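Local coordinates for pyruvate kinase 1 (Trypanosoma brucei brucei, PDB 4HYV), which catalyses the last step of glycolysis, transferring the phosphoryl group of phosphoenolpyruvate to ADP to give pyruvate and ATP, at residues F210-R215 with K239-Q244. Numbering follows the deposited sequence.
Sequences FASFIR and KIENHQ. With MG (magnesium ion), chain C; PEP (phosphoenolpyruvate), chain E.
Lys239 NZ donates to Ser212 OG at 2.8 Å and to the bridging oxygen O2 of phosphoenolpyruvate at 3.0 Å; it also reaches phosphate oxygen O1P weakly, meets a water bound to the magnesium ion, and forms a salt bridge with Asp84. A bend at chi3 (60°) in an otherwise extended chain turns the ammonium toward the substrate, while CD packs beside CB of Phe210. Ser212 OG has a second partner in the carbonyl of Thr85, and its side chain lies close to a bound potassium ion. Glu241 divides its carboxylate between two tasks. OE1 binds magnesium at 2.1 Å, a site completed by Asp265, three substrate oxygens and the water. OE2 accepts a bond from that water, its oxygen 2.6 Å from OE2. On its anti side OE2 also takes the N-H of Phe213, with N 2.9 Å from OE2, which helps fix the carboxylate's rotation. The Phe213 ring stacks on this carboxylate, the planes 8° apart and OE2 3.7 Å above the ring centre. Strands 208-211 and 235-240 are neighbouring parallel staves of the TIM barrel, joined by the crossover through helix 217-227, and the substrate and metal sit at their C-terminal ends, as is usual for this fold. Lys239 N bonds to Ala211 O at 2.9 Å; beyond it, the type II turn from Ala211 to Ile214 presents Phe213 N to Glu241. A water continues the join, accepting from Glu241 N and lying against Ile214 O. Further out, CG of Arg215 rests 3.4 Å from Asn242 ND2, the guanidinium and amide nearly perpendicular, while Asn242 OD1 caps helix 243-247 through Gly245 N. The Arg215 guanidinium meets Gln244 OE1 edge-on through NH1, although the position of that oxygen is less certain.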
loop_
_atom_site.group_PDB
_atom_site.type_symbol
_atom_site.label_atom_id
_atom_site.label_comp_id
_atom_site.label_asym_id
_atom_site.label_seq_id
_atom_site.Cartn_x
_atom_site.Cartn_y
_atom_site.Cartn_z
ATOM N N PHE A 210 -33.868 -13.719 -16.869
ATOM C CA PHE A 210 -32.672 -14.538 -16.612
ATOM C C PHE A 210 -32.501 -15.505 -17.795
ATOM O O PHE A 210 -33.280 -16.482 -17.949
ATOM C CB PHE A 210 -32.825 -15.350 -15.310
ATOM C CG PHE A 210 -33.041 -14.508 -14.053
ATOM C CD1 PHE A 210 -32.762 -13.152 -14.035
ATOM C CD2 PHE A 210 -33.389 -15.128 -12.851
ATOM C CE1 PHE A 210 -32.889 -12.414 -12.858
ATOM C CE2 PHE A 210 -33.519 -14.396 -11.668
ATOM C CZ PHE A 210 -33.228 -13.041 -11.666
ATOM N N ALA A 211 -31.518 -15.226 -18.645
ATOM C CA ALA A 211 -31.435 -15.892 -19.954
ATOM C C ALA A 211 -30.509 -17.101 -19.861
ATOM O O ALA A 211 -29.316 -16.957 -19.639
ATOM C CB ALA A 211 -30.940 -14.919 -21.024
ATOM N N SER A 212 -31.083 -18.297 -19.965
ATOM C CA SER A 212 -30.326 -19.495 -19.734
ATOM C C SER A 212 -29.295 -19.747 -20.849
ATOM O O SER A 212 -29.530 -19.425 -22.034
ATOM C CB SER A 212 -31.258 -20.688 -19.558
ATOM O OG SER A 212 -32.162 -20.480 -18.489
ATOM N N PHE A 213 -28.149 -20.306 -20.457
ATOM C CA PHE A 213 -27.147 -20.825 -21.411
ATOM C C PHE A 213 -26.567 -19.805 -22.365
ATOM O O PHE A 213 -26.111 -20.159 -23.448
ATOM C CB PHE A 213 -27.679 -22.046 -22.182
ATOM C CG PHE A 213 -28.043 -23.210 -21.288
ATOM C CD1 PHE A 213 -27.049 -23.979 -20.684
ATOM C CD2 PHE A 213 -29.401 -23.487 -20.976
ATOM C CE1 PHE A 213 -27.381 -25.002 -19.783
ATOM C CE2 PHE A 213 -29.730 -24.520 -20.091
ATOM C CZ PHE A 213 -28.717 -25.268 -19.487
ATOM N N ILE A 214 -26.502 -18.547 -21.955
ATOM C CA ILE A 214 -25.902 -17.551 -22.835
ATOM C C ILE A 214 -24.435 -17.896 -23.102
ATOM O O ILE A 214 -23.678 -18.191 -22.174
ATOM C CB ILE A 214 -26.008 -16.139 -22.257
ATOM C CG1 ILE A 214 -27.467 -15.662 -22.283
ATOM C CG2 ILE A 214 -25.106 -15.205 -23.032
ATOM C CD1 ILE A 214 -28.065 -15.582 -23.678
ATOM N N ARG A 215 -24.047 -17.899 -24.371
ATOM C CA ARG A 215 -22.698 -18.327 -24.760
ATOM C C ARG A 215 -21.893 -17.202 -25.388
ATOM O O ARG A 215 -20.657 -17.251 -25.395
ATOM C CB ARG A 215 -22.767 -19.508 -25.723
ATOM C CG ARG A 215 -23.044 -20.830 -25.033
ATOM C CD ARG A 215 -22.790 -22.021 -25.954
ATOM N NE ARG A 215 -23.894 -22.230 -26.876
ATOM C CZ ARG A 215 -23.752 -22.555 -28.167
ATOM N NH1 ARG A 215 -22.543 -22.726 -28.693
ATOM N NH2 ARG A 215 -24.825 -22.713 -28.936
ATOM N N LYS A 239 -27.210 -15.832 -17.909
ATOM C CA LYS A 239 -26.803 -16.891 -17.005
ATOM C C LYS A 239 -25.567 -17.584 -17.591
ATOM O O LYS A 239 -25.576 -17.995 -18.750
ATOM C CB LYS A 239 -27.946 -17.884 -16.817
ATOM C CG LYS A 239 -29.117 -17.318 -16.038
ATOM C CD LYS A 239 -30.373 -18.161 -16.234
ATOM C CE LYS A 239 -30.168 -19.602 -15.768
ATOM N NZ LYS A 239 -31.477 -20.342 -15.794
ATOM N N ILE A 240 -24.467 -17.611 -16.830
ATOM C CA ILE A 240 -23.243 -18.290 -17.290
ATOM C C ILE A 240 -23.230 -19.691 -16.718
ATOM O O ILE A 240 -23.271 -19.878 -15.494
ATOM C CB ILE A 240 -21.989 -17.565 -16.798
ATOM C CG1 ILE A 240 -22.044 -16.103 -17.226
ATOM C CG2 ILE A 240 -20.743 -18.264 -17.309
ATOM C CD1 ILE A 240 -22.068 -15.918 -18.730
ATOM N N GLU A 241 -23.391 -20.662 -17.597
ATOM C CA GLU A 241 -23.544 -22.021 -17.179
ATOM C C GLU A 241 -22.987 -22.994 -18.188
ATOM O O GLU A 241 -23.209 -24.193 -18.077
ATOM C CB GLU A 241 -25.005 -22.353 -16.812
ATOM C CG GLU A 241 -26.055 -21.822 -17.763
ATOM C CD GLU A 241 -27.460 -22.124 -17.283
ATOM O OE1 GLU A 241 -27.623 -22.963 -16.347
ATOM O OE2 GLU A 241 -28.415 -21.546 -17.857
ATOM N N ASN A 242 -22.072 -22.512 -19.016
ATOM C CA ASN A 242 -21.206 -23.422 -19.739
ATOM C C ASN A 242 -19.843 -22.846 -20.045
ATOM O O ASN A 242 -19.527 -21.678 -19.731
ATOM C CB ASN A 242 -21.870 -23.884 -21.038
ATOM C CG ASN A 242 -22.377 -22.726 -21.852
ATOM O OD1 ASN A 242 -21.746 -21.673 -21.894
ATOM N ND2 ASN A 242 -23.591 -22.844 -22.350
ATOM N N HIS A 243 -19.022 -23.696 -20.627
ATOM C CA HIS A 243 -17.634 -23.411 -20.878
ATOM C C HIS A 243 -17.453 -22.147 -21.732
ATOM O O HIS A 243 -16.595 -21.307 -21.452
ATOM C CB HIS A 243 -17.023 -24.633 -21.563
ATOM C CG HIS A 243 -15.648 -24.405 -22.072
ATOM N ND1 HIS A 243 -14.562 -24.479 -21.271
ATOM C CD2 HIS A 243 -15.195 -23.954 -23.313
ATOM C CE1 HIS A 243 -13.466 -24.139 -21.975
ATOM N NE2 HIS A 243 -13.854 -23.822 -23.226
ATOM N N GLN A 244 -18.235 -22.037 -22.797
ATOM C CA GLN A 244 -18.182 -20.897 -23.687
ATOM C C GLN A 244 -18.611 -19.609 -23.003
ATOM O O GLN A 244 -18.078 -18.526 -23.309
ATOM C CB GLN A 244 -19.112 -21.143 -24.856
ATOM C CG GLN A 244 -18.427 -21.453 -26.145
ATOM C CD GLN A 244 -19.377 -21.334 -27.315
ATOM O OE1 GLN A 244 -20.318 -22.115 -27.433
ATOM N NE2 GLN A 244 -19.193 -20.292 -28.138
HETATM MG MG MG C . -29.226 -24.052 -15.520
HETATM C C1 PEP E . -28.335 -23.118 -12.798
HETATM O O1 PEP E . -28.118 -24.018 -13.665
HETATM O "O2'" PEP E . -27.519 -22.932 -11.855
HETATM C C2 PEP E . -29.625 -22.318 -12.845
HETATM C C3 PEP E . -29.782 -21.060 -11.960
HETATM O O2 PEP E . -30.454 -22.489 -13.907
HETATM P P PEP E . -31.582 -23.749 -13.955
HETATM O O1P PEP E . -32.816 -22.935 -14.451
HETATM O O2P PEP E . -30.881 -24.911 -14.532
HETATM O O3P PEP E . -31.979 -24.067 -12.465
HETATM O O HOH W 1 -23.701 -20.085 -20.353
HETATM O O HOH W 2 -30.312 -23.054 -16.929
#